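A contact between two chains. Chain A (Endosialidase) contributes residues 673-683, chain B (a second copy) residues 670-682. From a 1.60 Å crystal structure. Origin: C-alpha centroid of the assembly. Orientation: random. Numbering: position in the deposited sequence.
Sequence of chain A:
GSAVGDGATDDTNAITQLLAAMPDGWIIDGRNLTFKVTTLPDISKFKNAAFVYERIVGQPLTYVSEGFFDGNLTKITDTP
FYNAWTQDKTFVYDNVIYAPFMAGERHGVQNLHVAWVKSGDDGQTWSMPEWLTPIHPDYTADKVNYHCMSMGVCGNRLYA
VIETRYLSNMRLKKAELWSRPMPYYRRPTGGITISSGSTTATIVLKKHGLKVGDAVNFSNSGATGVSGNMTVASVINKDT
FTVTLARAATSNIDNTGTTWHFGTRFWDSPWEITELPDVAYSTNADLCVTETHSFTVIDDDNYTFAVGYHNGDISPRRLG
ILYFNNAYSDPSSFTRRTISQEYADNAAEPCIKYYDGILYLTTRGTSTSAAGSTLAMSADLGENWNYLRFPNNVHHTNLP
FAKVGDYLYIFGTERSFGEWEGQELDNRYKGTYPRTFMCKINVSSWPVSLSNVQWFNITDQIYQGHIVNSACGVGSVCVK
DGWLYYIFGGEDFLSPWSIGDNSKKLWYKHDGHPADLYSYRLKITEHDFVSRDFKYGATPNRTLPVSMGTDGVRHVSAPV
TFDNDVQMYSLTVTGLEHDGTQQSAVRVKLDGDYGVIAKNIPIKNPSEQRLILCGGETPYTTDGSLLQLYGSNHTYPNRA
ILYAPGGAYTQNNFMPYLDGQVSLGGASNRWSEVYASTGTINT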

# COMPACT_ATOMS: atom_id res chain seq x y z
N GLU A 673 -45.78 -44.76 1.28
CA GLU A 673 -46.49 -45.25 2.44
C GLU A 673 -46.28 -44.22 3.53
O GLU A 673 -45.25 -43.54 3.56
CB GLU A 673 -45.89 -46.62 2.87
CG GLU A 673 -46.67 -47.32 3.98
CD GLU A 673 -46.34 -48.80 4.06
OE1 GLU A 673 -45.36 -49.23 3.40
OE2 GLU A 673 -47.05 -49.54 4.75
N VAL A 674 -47.27 -44.09 4.42
CA VAL A 674 -47.23 -43.11 5.50
C VAL A 674 -47.18 -43.88 6.81
O VAL A 674 -47.95 -44.83 7.00
CB VAL A 674 -48.51 -42.20 5.47
CG1 VAL A 674 -48.48 -41.20 6.63
CG2 VAL A 674 -48.62 -41.46 4.14
N TYR A 675 -46.29 -43.48 7.72
CA TYR A 675 -46.10 -44.20 8.97
C TYR A 675 -46.46 -43.27 10.11
O TYR A 675 -45.89 -42.18 10.22
CB TYR A 675 -44.64 -44.59 9.14
CG TYR A 675 -44.15 -45.73 8.26
CD1 TYR A 675 -43.80 -45.51 6.93
CD2 TYR A 675 -44.02 -47.02 8.77
CE1 TYR A 675 -43.32 -46.56 6.12
CE2 TYR A 675 -43.55 -48.07 7.99
CZ TYR A 675 -43.22 -47.85 6.66
OH TYR A 675 -42.75 -48.89 5.89
N ALA A 676 -47.39 -43.68 10.97
CA ALA A 676 -47.80 -42.83 12.10
C ALA A 676 -48.30 -43.70 13.24
O ALA A 676 -48.74 -44.82 13.01
CB ALA A 676 -48.87 -41.80 11.69
N SER A 677 -48.27 -43.18 14.46
CA SER A 677 -48.59 -44.00 15.61
C SER A 677 -50.06 -44.34 15.65
O SER A 677 -50.45 -45.38 16.17
CB SER A 677 -48.22 -43.25 16.88
OG SER A 677 -46.82 -43.10 16.94
N THR A 678 -50.87 -43.44 15.12
CA THR A 678 -52.28 -43.77 14.96
C THR A 678 -52.60 -43.75 13.49
O THR A 678 -52.12 -42.87 12.76
CB THR A 678 -53.22 -42.82 15.73
OG1 THR A 678 -54.57 -43.08 15.31
CG2 THR A 678 -52.89 -41.34 15.50
N GLY A 679 -53.39 -44.73 13.05
CA GLY A 679 -53.73 -44.86 11.65
C GLY A 679 -54.94 -44.06 11.20
O GLY A 679 -55.34 -44.13 10.05
N THR A 680 -55.53 -43.29 12.12
CA THR A 680 -56.65 -42.43 11.77
C THR A 680 -56.19 -41.00 11.59
O THR A 680 -55.60 -40.43 12.50
CB THR A 680 -57.72 -42.48 12.86
OG1 THR A 680 -58.15 -43.84 13.02
CG2 THR A 680 -58.90 -41.58 12.51
N ILE A 681 -56.44 -40.42 10.41
CA ILE A 681 -56.10 -39.02 10.18
C ILE A 681 -57.03 -38.14 11.01
O ILE A 681 -58.24 -38.36 11.03
CB ILE A 681 -56.21 -38.66 8.69
CG1 ILE A 681 -55.09 -39.35 7.91
CG2 ILE A 681 -56.17 -37.13 8.45
CD1 ILE A 681 -55.24 -39.23 6.40
N ASN A 682 -56.45 -37.18 11.72
CA ASN A 682 -57.20 -36.21 12.50
C ASN A 682 -57.67 -35.08 11.60
O ASN A 682 -56.86 -34.38 11.01
CB ASN A 682 -56.30 -35.67 13.61
CG ASN A 682 -57.06 -34.91 14.67
OD1 ASN A 682 -57.89 -34.05 14.37
ND2 ASN A 682 -56.79 -35.22 15.94
N THR A 683 -58.98 -34.87 11.52
CA THR A 683 -59.50 -33.89 10.57
C THR A 683 -59.75 -32.56 11.26
O THR A 683 -59.34 -32.36 12.43
CB THR A 683 -60.79 -34.38 9.89
OG1 THR A 683 -61.76 -34.70 10.90
CG2 THR A 683 -60.49 -35.62 9.01
OXT THR A 683 -60.37 -31.68 10.66
N ARG B 670 -42.18 -42.95 13.37
CA ARG B 670 -43.58 -42.70 13.04
C ARG B 670 -43.96 -41.32 13.52
O ARG B 670 -43.61 -40.95 14.65
CB ARG B 670 -44.48 -43.73 13.74
CG ARG B 670 -44.23 -45.18 13.24
CD ARG B 670 -44.75 -46.20 14.20
NE ARG B 670 -43.90 -46.32 15.39
CZ ARG B 670 -44.04 -47.28 16.28
NH1 ARG B 670 -45.01 -48.17 16.12
NH2 ARG B 670 -43.23 -47.34 17.34
N TRP B 671 -44.68 -40.58 12.69
CA TRP B 671 -45.30 -39.33 13.15
C TRP B 671 -46.27 -39.70 14.26
O TRP B 671 -46.84 -40.79 14.25
CB TRP B 671 -46.06 -38.67 12.01
CG TRP B 671 -45.20 -38.44 10.81
CD1 TRP B 671 -45.08 -39.25 9.71
CD2 TRP B 671 -44.32 -37.34 10.60
NE1 TRP B 671 -44.19 -38.69 8.80
CE2 TRP B 671 -43.70 -37.53 9.33
CE3 TRP B 671 -43.98 -36.22 11.36
CZ2 TRP B 671 -42.78 -36.62 8.81
CZ3 TRP B 671 -43.07 -35.30 10.83
CH2 TRP B 671 -42.49 -35.51 9.56
N SER B 672 -46.45 -38.82 15.23
CA SER B 672 -47.42 -39.11 16.29
C SER B 672 -48.84 -39.24 15.71
O SER B 672 -49.60 -40.13 16.09
CB SER B 672 -47.39 -38.03 17.36
OG SER B 672 -47.67 -36.75 16.83
N GLU B 673 -49.18 -38.33 14.80
CA GLU B 673 -50.51 -38.23 14.27
C GLU B 673 -50.42 -37.35 13.05
O GLU B 673 -49.57 -36.46 12.98
CB GLU B 673 -51.42 -37.56 15.33
CG GLU B 673 -52.93 -37.55 14.99
CD GLU B 673 -53.80 -37.30 16.23
OE1 GLU B 673 -53.26 -36.93 17.29
OE2 GLU B 673 -55.03 -37.49 16.15
N VAL B 674 -51.28 -37.63 12.08
CA VAL B 674 -51.38 -36.86 10.83
C VAL B 674 -52.68 -36.05 10.84
O VAL B 674 -53.74 -36.59 11.11
CB VAL B 674 -51.38 -37.82 9.62
CG1 VAL B 674 -51.39 -37.06 8.31
CG2 VAL B 674 -50.15 -38.76 9.70
N TYR B 675 -52.58 -34.76 10.54
CA TYR B 675 -53.75 -33.89 10.48
C TYR B 675 -54.03 -33.42 9.05
O TYR B 675 -53.15 -32.85 8.41
CB TYR B 675 -53.52 -32.65 11.33
CG TYR B 675 -53.40 -32.90 12.81
CD1 TYR B 675 -52.23 -33.44 13.36
CD2 TYR B 675 -54.45 -32.56 13.66
CE1 TYR B 675 -52.11 -33.65 14.74
CE2 TYR B 675 -54.34 -32.78 15.03
CZ TYR B 675 -53.17 -33.32 15.56
OH TYR B 675 -53.07 -33.52 16.92
N ALA B 676 -55.26 -33.64 8.55
CA ALA B 676 -55.59 -33.28 7.18
C ALA B 676 -57.08 -32.96 7.08
O ALA B 676 -57.87 -33.45 7.89
CB ALA B 676 -55.21 -34.41 6.20
N SER B 677 -57.47 -32.15 6.10
CA SER B 677 -58.87 -31.73 6.04
C SER B 677 -59.78 -32.90 5.70
O SER B 677 -60.94 -32.93 6.12
CB SER B 677 -59.05 -30.62 5.01
OG SER B 677 -58.26 -29.50 5.34
N THR B 678 -59.26 -33.85 4.91
CA THR B 678 -59.97 -35.11 4.65
C THR B 678 -59.18 -36.25 5.26
O THR B 678 -57.95 -36.27 5.17
CB THR B 678 -60.29 -35.38 3.14
OG1 THR B 678 -60.70 -36.75 2.98
CG2 THR B 678 -59.08 -35.14 2.25
N GLY B 679 -59.89 -37.18 5.89
CA GLY B 679 -59.25 -38.31 6.56
C GLY B 679 -59.00 -39.51 5.65
O GLY B 679 -58.50 -40.53 6.11
N THR B 680 -59.33 -39.39 4.36
CA THR B 680 -59.05 -40.47 3.43
C THR B 680 -57.83 -40.14 2.59
O THR B 680 -57.76 -39.08 1.96
CB THR B 680 -60.25 -40.70 2.49
OG1 THR B 680 -61.40 -41.04 3.26
CG2 THR B 680 -59.95 -41.81 1.45
N ILE B 681 -56.85 -41.04 2.59
CA ILE B 681 -55.67 -40.85 1.75
C ILE B 681 -56.07 -41.03 0.30
O ILE B 681 -56.84 -41.93 -0.01
CB ILE B 681 -54.55 -41.84 2.14
CG1 ILE B 681 -53.98 -41.44 3.50
CG2 ILE B 681 -53.46 -41.88 1.07
CD1 ILE B 681 -52.97 -42.47 4.12
N ASN B 682 -55.58 -40.15 -0.58
CA ASN B 682 -55.84 -40.22 -2.01
C ASN B 682 -54.75 -41.08 -2.64
O ASN B 682 -53.56 -40.75 -2.53
CB ASN B 682 -55.82 -38.80 -2.58
CG ASN B 682 -56.31 -38.73 -4.02
OD1 ASN B 682 -55.91 -39.53 -4.86
ND2 ASN B 682 -57.16 -37.77 -4.30
O HOH W 1 -52.74 -40.17 12.09
O HOH W 2 -56.57 -39.24 14.79
O HOH W 3 -57.98 -41.68 8.51
O HOH W 4 -61.75 -31.22 8.21

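Two short backbone bridges, offset in register, pin these stretches together, and Ile A681 and Asn A682, which cover the most surface, sit at the second. There the main chain does the pairing: Asn A682 N donates to Val B674 O at 2.8 Å, and Ala B676 N donates to Asn A682 O at 3.0 Å. Such bonds ask nothing of the side chains, which are left free to serve other ends.

Ile A681 is the buried half of the pair. Its CB points toward chain B, and with chi1 m and chi2 t its branches reach different neighbours: CG2 lies 3.7 Å from Ala B676 CB, while CD1 packs 3.9 Å from Ile B681 CG1. A branched aliphatic suits a pocket lined by apolar side chains and by backbone, with Gly B679 O 3.5 Å from Ile A681 CD1. Val B674 carries the apolar patch on: its CB is 4.4 Å from Ile A681 CG1, and its CG2 is 3.9 Å from Ala A676 CB.

Asn A682 works at the more exposed margin. Its amide ND2 donates to Glu B673 OE2 at 2.9 Å, nearly straight at 165°, and its CB lies over one face of the Tyr B675 ring, 4.0 Å from the centroid. One short side chain thus offers a polar end to a carboxylate and a methylene to an aromatic face. Glu B673 OE2 also accepts from a water that donates to Thr A680 O, so the carboxylate links to chain A twice.

The first bridge repeats the main-chain logic: Ser A677 N donates to Trp B671 O at 2.8 Å, and Trp B671 N to Tyr A675 O at 3.2 Å. Between the bridges the chains diverge and water fills in, one molecule accepting from Val B674 N while donating to Thr A678 O and Thr A680 O. The rule is economical: backbone for register, aliphatics for burial, amide to carboxylate where the residues are partly exposed.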